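Local coordinates for protein Cyp101j2 (PDB 5KYO) that probably hydroxylates 1,8-cineole as a haem-containing cytochrome P450 monooxygenase, at residues A[52-55]-A[56-59]; A[69-72]-A[73-77]; A[104-108]-A[109-113]; A[403-406]-A[407-411]. One frame throughout, in Å; residues are numbered along the deposited sequence.

Interaction 1 of 4, residues A[52-55]-A[56-59]; sequences DVPE and GLDF
A beta-turn running from Pro-54 to Leu-57 reverses the chain just ahead of helix 59-69, and the peptide at its centre, between Glu-55 and Gly-56, is cis. A cis bond at this point is the signature of type VI turns, where proline usually follows it; here the residue is glycine. The turn is closed by Leu-57 N, which donates to Pro-54 O over 2.8 Å. The bond is nearly straight (167° at the hydrogen), and the donor lies only 16° out of the carbonyl plane. Outside this ring of backbone, Pro-54 CB and Leu-57 CD1 approach loosely, at 4.3 Å.

Val-53 packs on the way into the helix. With CG1 anti to the backbone N (chi1 177°), its two methyls divide the partners between them: Val-53 CG1 rests against the carbonyl oxygen Leu-57 O at 3.7 Å and, more loosely, against Leu-57 CB, while CG2 turns to the ring of Phe-59. Asp-58 holds the N-cap position, its OD2 accepting from Gln-61 N in the first turn of the helix. Behind the turn, the backbone of Val-53 is hydrogen-bonded to Tyr-413, and the Phe-59 ring, about 11 Å from the haem, meets Phe-281 edge-to-face. The valine and phenylalanine side chains cross at about a right angle, with Val-53 CG2 lying 3.8 Å from Phe-59 CD2.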
loop_
_atom_site.group_PDB
_atom_site.type_symbol
_atom_site.label_atom_id
_atom_site.label_comp_id
_atom_site.label_asym_id
_atom_site.label_seq_id
_atom_site.Cartn_x
_atom_site.Cartn_y
_atom_site.Cartn_z
ATOM N N ASP A 52 -16.095 0.091 7.970
ATOM C CA ASP A 52 -16.320 -0.832 6.861
ATOM C C ASP A 52 -17.152 -0.241 5.744
ATOM O O ASP A 52 -18.004 0.625 5.959
ATOM C CB ASP A 52 -17.006 -2.118 7.337
ATOM C CG ASP A 52 -16.045 -3.078 7.990
ATOM O OD1 ASP A 52 -14.823 -2.883 7.819
ATOM O OD2 ASP A 52 -16.507 -4.042 8.636
ATOM N N VAL A 53 -16.892 -0.723 4.537
ATOM C CA VAL A 53 -17.757 -0.434 3.402
ATOM C C VAL A 53 -19.141 -0.992 3.731
ATOM O O VAL A 53 -19.249 -2.107 4.234
ATOM C CB VAL A 53 -17.207 -1.056 2.099
ATOM C CG1 VAL A 53 -18.158 -0.807 0.947
ATOM C CG2 VAL A 53 -15.838 -0.480 1.785
ATOM N N PRO A 54 -20.198 -0.192 3.505
ATOM C CA PRO A 54 -21.563 -0.689 3.715
ATOM C C PRO A 54 -21.865 -1.946 2.900
ATOM O O PRO A 54 -21.617 -1.991 1.693
ATOM C CB PRO A 54 -22.440 0.482 3.259
ATOM C CG PRO A 54 -21.596 1.689 3.450
ATOM C CD PRO A 54 -20.172 1.243 3.173
ATOM N N GLU A 55 -22.354 -2.976 3.579
ATOM C CA GLU A 55 -22.848 -4.171 2.914
ATOM C C GLU A 55 -24.127 -3.810 2.171
ATOM O O GLU A 55 -25.118 -3.428 2.794
ATOM C CB GLU A 55 -23.106 -5.288 3.928
ATOM C CG GLU A 55 -21.859 -5.787 4.658
ATOM C CD GLU A 55 -21.205 -6.957 3.961
ATOM O OE1 GLU A 55 -20.628 -6.751 2.875
ATOM O OE2 GLU A 55 -21.275 -8.084 4.495
ATOM N N GLY A 56 -24.118 -3.926 0.846
ATOM C CA GLY A 56 -22.986 -4.443 0.105
ATOM C C GLY A 56 -22.720 -3.650 -1.163
ATOM O O GLY A 56 -23.137 -4.035 -2.258
ATOM N N LEU A 57 -22.043 -2.518 -1.001
ATOM C CA LEU A 57 -21.540 -1.733 -2.123
ATOM C C LEU A 57 -20.158 -2.249 -2.511
ATOM O O LEU A 57 -19.525 -2.963 -1.736
ATOM C CB LEU A 57 -21.460 -0.245 -1.754
ATOM C CG LEU A 57 -22.771 0.391 -1.289
ATOM C CD1 LEU A 57 -22.564 1.835 -0.828
ATOM C CD2 LEU A 57 -23.765 0.330 -2.418
ATOM N N ASP A 58 -19.709 -1.908 -3.714
ATOM C CA ASP A 58 -18.324 -2.132 -4.091
ATOM C C ASP A 58 -17.452 -1.085 -3.404
ATOM O O ASP A 58 -17.859 0.058 -3.271
ATOM C CB ASP A 58 -18.164 -2.070 -5.613
ATOM C CG ASP A 58 -16.729 -1.857 -6.040
ATOM O OD1 ASP A 58 -15.958 -2.842 -6.059
ATOM O OD2 ASP A 58 -16.366 -0.704 -6.357
ATOM N N PHE A 59 -16.254 -1.478 -2.970
ATOM C CA PHE A 59 -15.309 -0.571 -2.303
ATOM C C PHE A 59 -15.135 0.750 -3.042
ATOM O O PHE A 59 -15.330 1.826 -2.474
ATOM C CB PHE A 59 -13.935 -1.255 -2.160
ATOM C CG PHE A 59 -12.886 -0.408 -1.481
ATOM C CD1 PHE A 59 -12.127 0.500 -2.208
ATOM C CD2 PHE A 59 -12.611 -0.574 -0.141
ATOM C CE1 PHE A 59 -11.158 1.255 -1.604
ATOM C CE2 PHE A 59 -11.636 0.179 0.477
ATOM C CZ PHE A 59 -10.911 1.097 -0.250
#

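Interaction 2 of 4, residues A[69-72]-A[73-77]; sequences QAPH and PLMWT
From Ala-70 the backbone bends at Pro-71, runs extended through His-72 (phi -138°) and folds again at Pro-73 before Met-75 settles into the strand, so that the methionine comes back alongside the residues that precede it. The bend is filled by the side chain of Met-75 and not by backbone bonds between its two halves. Its three torsions all twist in the same sense, from chi1 at -61° to chi3 at -76°, which curls the thioether back over the loop instead of letting it reach out. Each part of the chain has its own neighbour. Met-75 CG lies 3.8 Å from Ala-70 CB and also sits 3.5 Å from His-72 O. The terminal methyl, Met-75 CE, meets Pro-71 CD at 3.6 Å, the two side chains crossing at about a right angle. Met-75 SD lies 3.8 Å from His-72 N and faces the edge of the imidazole, 5.4 Å from the ring centroid and close to the ring plane, a loose sulfur-aromatic approach. The far end of that ring is held by Asp-42, whose OD2 is hydrogen-bonded to His-72 NE2. An alanine here in place of the methionine would lack the curled thioether and would probably leave a gap beside Ala-70 and Pro-71, with the histidine edge deprived of its sulfur neighbour. Met-75 is also bonded through its backbone to Val-85, and the whole bend connects helix 59-69 to strand 74-77, an outermost strand of the mixed five-stranded sheet of the cytochrome P450 fold.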
loop_
_atom_site.group_PDB
_atom_site.type_symbol
_atom_site.label_atom_id
_atom_site.label_comp_id
_atom_site.label_asym_id
_atom_site.label_seq_id
_atom_site.Cartn_x
_atom_site.Cartn_y
_atom_site.Cartn_z
ATOM N N GLN A 69 -21.385 13.104 -3.292
ATOM C CA GLN A 69 -22.300 13.772 -2.362
ATOM C C GLN A 69 -21.679 14.994 -1.672
ATOM O O GLN A 69 -22.390 15.817 -1.088
ATOM C CB GLN A 69 -22.789 12.776 -1.306
ATOM N N ALA A 70 -20.358 15.121 -1.750
ATOM C CA ALA A 70 -19.649 16.183 -1.033
ATOM C C ALA A 70 -19.763 17.555 -1.692
ATOM O O ALA A 70 -19.322 17.741 -2.827
ATOM C CB ALA A 70 -18.184 15.811 -0.877
ATOM N N PRO A 71 -20.328 18.532 -0.953
ATOM C CA PRO A 71 -20.535 19.930 -1.364
ATOM C C PRO A 71 -19.255 20.673 -1.752
ATOM O O PRO A 71 -19.329 21.666 -2.478
ATOM C CB PRO A 71 -21.154 20.576 -0.119
ATOM C CG PRO A 71 -21.745 19.454 0.640
ATOM C CD PRO A 71 -20.876 18.269 0.388
ATOM N N HIS A 72 -18.107 20.213 -1.260
ATOM C CA HIS A 72 -16.822 20.820 -1.596
ATOM C C HIS A 72 -15.755 19.757 -1.850
ATOM O O HIS A 72 -15.842 18.655 -1.316
ATOM C CB HIS A 72 -16.356 21.753 -0.477
ATOM C CG HIS A 72 -17.325 22.846 -0.159
ATOM N ND1 HIS A 72 -17.251 24.096 -0.735
ATOM C CD2 HIS A 72 -18.392 22.878 0.674
ATOM C CE1 HIS A 72 -18.230 24.851 -0.270
ATOM N NE2 HIS A 72 -18.938 24.135 0.587
ATOM N N PRO A 73 -14.748 20.092 -2.673
ATOM C CA PRO A 73 -13.577 19.233 -2.885
ATOM C C PRO A 73 -12.831 18.930 -1.585
ATOM O O PRO A 73 -12.185 17.887 -1.470
ATOM C CB PRO A 73 -12.700 20.065 -3.823
ATOM C CG PRO A 73 -13.652 20.935 -4.548
ATOM C CD PRO A 73 -14.725 21.270 -3.556
ATOM N N LEU A 74 -12.914 19.837 -0.618
ATOM C CA LEU A 74 -12.248 19.631 0.659
ATOM C C LEU A 74 -13.275 19.644 1.768
ATOM O O LEU A 74 -13.854 20.684 2.066
ATOM C CB LEU A 74 -11.179 20.705 0.902
ATOM C CG LEU A 74 -10.225 20.475 2.083
ATOM C CD1 LEU A 74 -9.136 19.482 1.713
ATOM C CD2 LEU A 74 -9.594 21.772 2.582
ATOM N N MET A 75 -13.506 18.488 2.376
ATOM C CA MET A 75 -14.447 18.382 3.491
ATOM C C MET A 75 -13.702 18.105 4.794
ATOM O O MET A 75 -12.485 17.892 4.791
ATOM C CB MET A 75 -15.484 17.275 3.227
ATOM C CG MET A 75 -16.353 17.504 1.997
ATOM S SD MET A 75 -17.514 18.888 2.207
ATOM C CE MET A 75 -18.726 18.107 3.257
ATOM N N TRP A 76 -14.441 18.092 5.902
ATOM C CA TRP A 76 -13.865 17.911 7.231
ATOM C C TRP A 76 -14.738 16.962 8.040
ATOM O O TRP A 76 -15.966 17.069 8.021
ATOM C CB TRP A 76 -13.730 19.260 7.948
ATOM C CG TRP A 76 -13.064 19.205 9.291
ATOM C CD1 TRP A 76 -11.742 19.429 9.561
ATOM C CD2 TRP A 76 -13.689 18.934 10.554
ATOM N NE1 TRP A 76 -11.506 19.297 10.905
ATOM C CE2 TRP A 76 -12.683 18.993 11.538
ATOM C CE3 TRP A 76 -14.998 18.636 10.945
ATOM C CZ2 TRP A 76 -12.943 18.766 12.887
ATOM C CZ3 TRP A 76 -15.257 18.408 12.287
ATOM C CH2 TRP A 76 -14.235 18.484 13.245
ATOM N N THR A 77 -14.101 16.024 8.732
ATOM C CA THR A 77 -14.805 14.995 9.498
ATOM C C THR A 77 -14.390 15.069 10.963
ATOM O O THR A 77 -13.212 15.252 11.270
ATOM C CB THR A 77 -14.525 13.560 8.939
ATOM O OG1 THR A 77 -15.110 12.559 9.794
ATOM C CG2 THR A 77 -13.022 13.310 8.822
#

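Interaction 3 of 4, residues A[104-108]-A[109-113]; sequences NHTVL and VPKET
Lys-111 carries its CE across the methyl of Thr-106, with CE 4.0 Å from CG2 and the two side chains at about a right angle. The lysine leaves its backbone with CG anti to N (chi1 161°) and stays extended to the end, which takes NZ beyond the threonine to a salt bridge with Glu-322. The same carboxylate accepts a hydrogen bond from His-105 ND1 and is weakly bonded to Thr-106 OG1, so one acid gathers three residues of this bend.

Along the chain between Thr-106 and Lys-111 the backbone passes a cis peptide linking Val-109 to Pro-110, the N-cap residue. Leu-108 O lies 3.8 Å from Lys-111 CA and is buried without a polar partner in the model. The helix start is lightly held: Thr-113 N reaches Pro-110 O by a weak bond of 3.3 Å.

On the haem side, Asn-104 ND2 is hydrogen-bonded to a propionate oxygen, O2A, and the side chain of Val-107 comes within about 5 Å of the cofactor. The bend thus leads from strand 102-103 into helix 111-118, probably the B' helix of P450s, with Thr-106 and Lys-111 packed on Met-339 of strand 339-343 and Val-107 on strand 318-323.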
loop_
_atom_site.group_PDB
_atom_site.type_symbol
_atom_site.label_atom_id
_atom_site.label_comp_id
_atom_site.label_asym_id
_atom_site.label_seq_id
_atom_site.Cartn_x
_atom_site.Cartn_y
_atom_site.Cartn_z
ATOM N N ASN A 104 5.008 15.342 5.479
ATOM C CA ASN A 104 4.957 13.932 5.872
ATOM C C ASN A 104 5.288 13.739 7.359
ATOM O O ASN A 104 5.596 12.626 7.793
ATOM C CB ASN A 104 5.923 13.084 5.021
ATOM C CG ASN A 104 5.342 12.700 3.662
ATOM O OD1 ASN A 104 5.070 13.564 2.831
ATOM N ND2 ASN A 104 5.178 11.394 3.422
ATOM N N HIS A 105 5.223 14.816 8.138
ATOM C CA HIS A 105 5.579 14.745 9.558
ATOM C C HIS A 105 4.585 13.876 10.323
ATOM O O HIS A 105 4.982 13.109 11.204
ATOM C CB HIS A 105 5.671 16.146 10.169
ATOM C CG HIS A 105 6.125 16.150 11.597
ATOM N ND1 HIS A 105 5.286 16.479 12.642
ATOM C CD2 HIS A 105 7.323 15.852 12.155
ATOM C CE1 HIS A 105 5.951 16.389 13.781
ATOM N NE2 HIS A 105 7.186 16.004 13.513
ATOM N N THR A 106 3.304 13.971 9.958
ATOM C CA THR A 106 2.295 13.008 10.386
ATOM C C THR A 106 1.522 12.570 9.148
ATOM O O THR A 106 1.186 13.398 8.308
ATOM C CB THR A 106 1.305 13.578 11.430
ATOM O OG1 THR A 106 0.545 14.640 10.848
ATOM C CG2 THR A 106 2.033 14.119 12.624
ATOM N N VAL A 107 1.285 11.267 9.018
ATOM C CA VAL A 107 0.590 10.729 7.850
ATOM C C VAL A 107 -0.554 9.828 8.245
ATOM O O VAL A 107 -1.230 9.281 7.386
ATOM C CB VAL A 107 1.530 9.915 6.903
ATOM C CG1 VAL A 107 2.594 10.802 6.303
ATOM C CG2 VAL A 107 2.132 8.712 7.616
ATOM N N LEU A 108 -0.760 9.676 9.548
ATOM C CA LEU A 108 -1.771 8.778 10.075
ATOM C C LEU A 108 -2.730 9.544 10.978
ATOM O O LEU A 108 -2.326 10.489 11.674
ATOM C CB LEU A 108 -1.118 7.620 10.846
ATOM C CG LEU A 108 -0.256 6.658 10.024
ATOM C CD1 LEU A 108 0.124 5.424 10.847
ATOM C CD2 LEU A 108 -0.972 6.242 8.736
ATOM N N VAL A 109 -3.998 9.145 10.952
ATOM C CA VAL A 109 -5.000 9.690 11.872
ATOM C C VAL A 109 -5.454 8.612 12.855
ATOM O O VAL A 109 -5.491 7.433 12.505
ATOM C CB VAL A 109 -6.223 10.257 11.120
ATOM C CG1 VAL A 109 -5.801 11.393 10.194
ATOM C CG2 VAL A 109 -6.911 9.165 10.344
ATOM N N PRO A 110 -5.767 8.997 14.106
ATOM C CA PRO A 110 -5.688 10.342 14.691
ATOM C C PRO A 110 -4.252 10.812 14.880
ATOM O O PRO A 110 -3.372 9.991 15.175
ATOM C CB PRO A 110 -6.375 10.175 16.055
ATOM C CG PRO A 110 -7.132 8.895 15.965
ATOM C CD PRO A 110 -6.322 8.028 15.065
ATOM N N LYS A 111 -4.018 12.114 14.714
ATOM C CA LYS A 111 -2.665 12.664 14.809
ATOM C C LYS A 111 -1.994 12.449 16.170
ATOM O O LYS A 111 -0.826 12.070 16.233
ATOM C CB LYS A 111 -2.673 14.160 14.487
ATOM C CG LYS A 111 -1.421 14.887 15.012
ATOM C CD LYS A 111 -1.334 16.331 14.536
ATOM C CE LYS A 111 0.074 16.878 14.726
ATOM N NZ LYS A 111 0.204 18.303 14.282
ATOM N N GLU A 112 -2.727 12.680 17.255
ATOM C CA GLU A 112 -2.120 12.625 18.586
ATOM C C GLU A 112 -2.179 11.234 19.201
ATOM O O GLU A 112 -2.010 11.080 20.408
ATOM C CB GLU A 112 -2.785 13.632 19.530
ATOM N N THR A 113 -2.446 10.221 18.384
ATOM C CA THR A 113 -2.218 8.853 18.826
ATOM C C THR A 113 -1.429 8.117 17.752
ATOM O O THR A 113 -0.220 7.998 17.864
ATOM C CB THR A 113 -3.514 8.106 19.150
ATOM O OG1 THR A 113 -4.131 8.711 20.292
ATOM C CG2 THR A 113 -3.209 6.667 19.491
#

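Interaction 4 of 4, residues A[403-406]-A[407-411]; sequences FRIE and DDAPL
Asp-408 N donates to Ile-405 O at 2.8 Å, and one residue on Ala-409 N donates to Glu-406 O at 3.1 Å. Both donors stand well above the carbonyl planes, the first by 49°. A water also joins Ile-405 and Asp-408, accepting from Ile-405 N and donating to Asp-408 OD1 over 2.6 Å; that carboxylate oxygen is also salt-bridged to Lys-288. Glu-427 OE2 fastens the flank, pairing with Arg-404 NE and accepting from Asp-407 N.

These bonds define two overlapping beta-turns. The first is of type II, centred on Glu-406 and Asp-407; the second, of type I' character, has Asp-407 and Asp-408, both left-handed, at its centre. They carry the chain out of strand 404-405, an outer strand of the small antiparallel sheet it forms with 425-427 and 169-171.

Over the turn lies the guanidinium of Arg-404, brought back by a chi1 of 70° that sets CG between the backbone N and carbonyl carbon. Asp-408 N lies 3.8 Å above the plane of the Arg-404 guanidinium, offset toward its rim. Glu-406 and Asp-407 run side by side, Glu-406 CG lying 3.6 Å from Asp-407 OD2; the proximity of two acids is probably eased by Arg-169, which binds Glu-406 OE2. Beneath, Ile-405 splits its branches: Ile-405 CG2 packs 3.9 Å from Ala-409 CB, and CD1 reaches Leu-411 CD2 at the same distance. Ile-405 also rests on Ala-287 of helix 273-288, where Leu-411 touches Ser-284.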
loop_
_atom_site.group_PDB
_atom_site.type_symbol
_atom_site.label_atom_id
_atom_site.label_comp_id
_atom_site.label_asym_id
_atom_site.label_seq_id
_atom_site.Cartn_x
_atom_site.Cartn_y
_atom_site.Cartn_z
ATOM N N PHE A 403 -11.773 -20.436 -12.157
ATOM C CA PHE A 403 -12.104 -20.415 -10.753
ATOM C C PHE A 403 -13.170 -19.354 -10.535
ATOM O O PHE A 403 -13.439 -18.571 -11.435
ATOM C CB PHE A 403 -10.855 -20.109 -9.908
ATOM C CG PHE A 403 -10.114 -18.874 -10.356
ATOM C CD1 PHE A 403 -9.238 -18.923 -11.426
ATOM C CD2 PHE A 403 -10.310 -17.659 -9.705
ATOM C CE1 PHE A 403 -8.573 -17.792 -11.843
ATOM C CE2 PHE A 403 -9.631 -16.525 -10.108
ATOM C CZ PHE A 403 -8.770 -16.584 -11.178
ATOM N N ARG A 404 -13.729 -19.315 -9.334
ATOM C CA ARG A 404 -14.677 -18.265 -8.983
ATOM C C ARG A 404 -14.822 -18.194 -7.473
ATOM O O ARG A 404 -14.313 -19.047 -6.766
ATOM C CB ARG A 404 -16.035 -18.534 -9.630
ATOM C CG ARG A 404 -16.746 -19.722 -9.005
ATOM C CD ARG A 404 -18.215 -19.774 -9.391
ATOM N NE ARG A 404 -18.972 -20.650 -8.495
ATOM C CZ ARG A 404 -20.285 -20.861 -8.585
ATOM N NH1 ARG A 404 -20.978 -20.267 -9.546
ATOM N NH2 ARG A 404 -20.897 -21.677 -7.727
ATOM N N ILE A 405 -15.517 -17.182 -6.973
ATOM C CA ILE A 405 -15.822 -17.131 -5.545
ATOM C C ILE A 405 -16.669 -18.334 -5.183
ATOM O O ILE A 405 -17.581 -18.669 -5.929
ATOM C CB ILE A 405 -16.593 -15.843 -5.160
ATOM C CG1 ILE A 405 -15.842 -14.595 -5.638
ATOM C CG2 ILE A 405 -16.820 -15.812 -3.644
ATOM C CD1 ILE A 405 -14.508 -14.386 -4.957
ATOM N N GLU A 406 -16.390 -18.985 -4.056
ATOM C CA GLU A 406 -17.188 -20.144 -3.678
ATOM C C GLU A 406 -18.640 -19.724 -3.546
ATOM O O GLU A 406 -18.938 -18.696 -2.933
ATOM C CB GLU A 406 -16.702 -20.781 -2.382
ATOM C CG GLU A 406 -17.468 -22.060 -2.004
ATOM C CD GLU A 406 -16.736 -22.874 -0.942
ATOM O OE1 GLU A 406 -16.637 -22.408 0.205
ATOM O OE2 GLU A 406 -16.246 -23.974 -1.254
ATOM N N ASP A 407 -19.506 -20.517 -4.178
ATOM C CA ASP A 407 -20.947 -20.316 -4.215
ATOM C C ASP A 407 -21.301 -18.957 -4.801
ATOM O O ASP A 407 -22.424 -18.463 -4.632
ATOM C CB ASP A 407 -21.521 -20.503 -2.808
ATOM C CG ASP A 407 -21.287 -21.919 -2.273
ATOM O OD1 ASP A 407 -21.440 -22.878 -3.061
ATOM O OD2 ASP A 407 -20.943 -22.083 -1.084
ATOM N N ASP A 408 -20.338 -18.387 -5.529
ATOM C CA ASP A 408 -20.403 -17.018 -6.057
ATOM C C ASP A 408 -20.903 -16.018 -5.015
ATOM O O ASP A 408 -21.709 -15.131 -5.328
ATOM C CB ASP A 408 -21.291 -16.969 -7.310
ATOM C CG ASP A 408 -21.073 -15.705 -8.135
ATOM O OD1 ASP A 408 -19.936 -15.174 -8.144
ATOM O OD2 ASP A 408 -22.039 -15.248 -8.788
ATOM N N ALA A 409 -20.436 -16.168 -3.779
ATOM C CA ALA A 409 -20.776 -15.234 -2.700
ATOM C C ALA A 409 -20.434 -13.776 -3.058
ATOM O O ALA A 409 -19.537 -13.515 -3.846
ATOM C CB ALA A 409 -20.059 -15.640 -1.400
ATOM N N PRO A 410 -21.174 -12.814 -2.482
ATOM C CA PRO A 410 -20.852 -11.396 -2.674
ATOM C C PRO A 410 -19.525 -11.026 -2.001
ATOM O O PRO A 410 -19.158 -11.690 -1.044
ATOM C CB PRO A 410 -22.013 -10.670 -1.985
ATOM C CG PRO A 410 -23.070 -11.705 -1.771
ATOM C CD PRO A 410 -22.351 -12.999 -1.616
ATOM N N LEU A 411 -18.841 -9.996 -2.492
ATOM C CA LEU A 411 -17.630 -9.471 -1.844
ATOM C C LEU A 411 -18.005 -8.504 -0.730
ATOM O O LEU A 411 -18.992 -7.787 -0.848
ATOM C CB LEU A 411 -16.744 -8.760 -2.871
ATOM C CG LEU A 411 -16.344 -9.648 -4.054
ATOM C CD1 LEU A 411 -15.481 -8.923 -5.061
ATOM C CD2 LEU A 411 -15.674 -10.917 -3.540
HETATM O O HOH W 1 -17.378 -15.431 -8.486
#

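The four bends show how local contacts take their chemistry from their surroundings. Interactions 1 and 2 stand at the two ends of helix 59-69, both partly buried, but the first is closed by a backbone bond and the second by a methionine. Interactions 2 and 3 adjoin outermost strands of the five-stranded sheet, 74-77 and 102-103; interaction 3 differs in lying beside the haem and in gathering its polar ends on a single glutamate, Glu-322. Interaction 4, on the surface, is the richest in hydrogen bonds and charges. It lies across the chain's centre from interaction 3, yet touches interaction 1, where Glu-55 OE1 approaches Leu-411 O at 4.2 Å, a packing contact and not a bond.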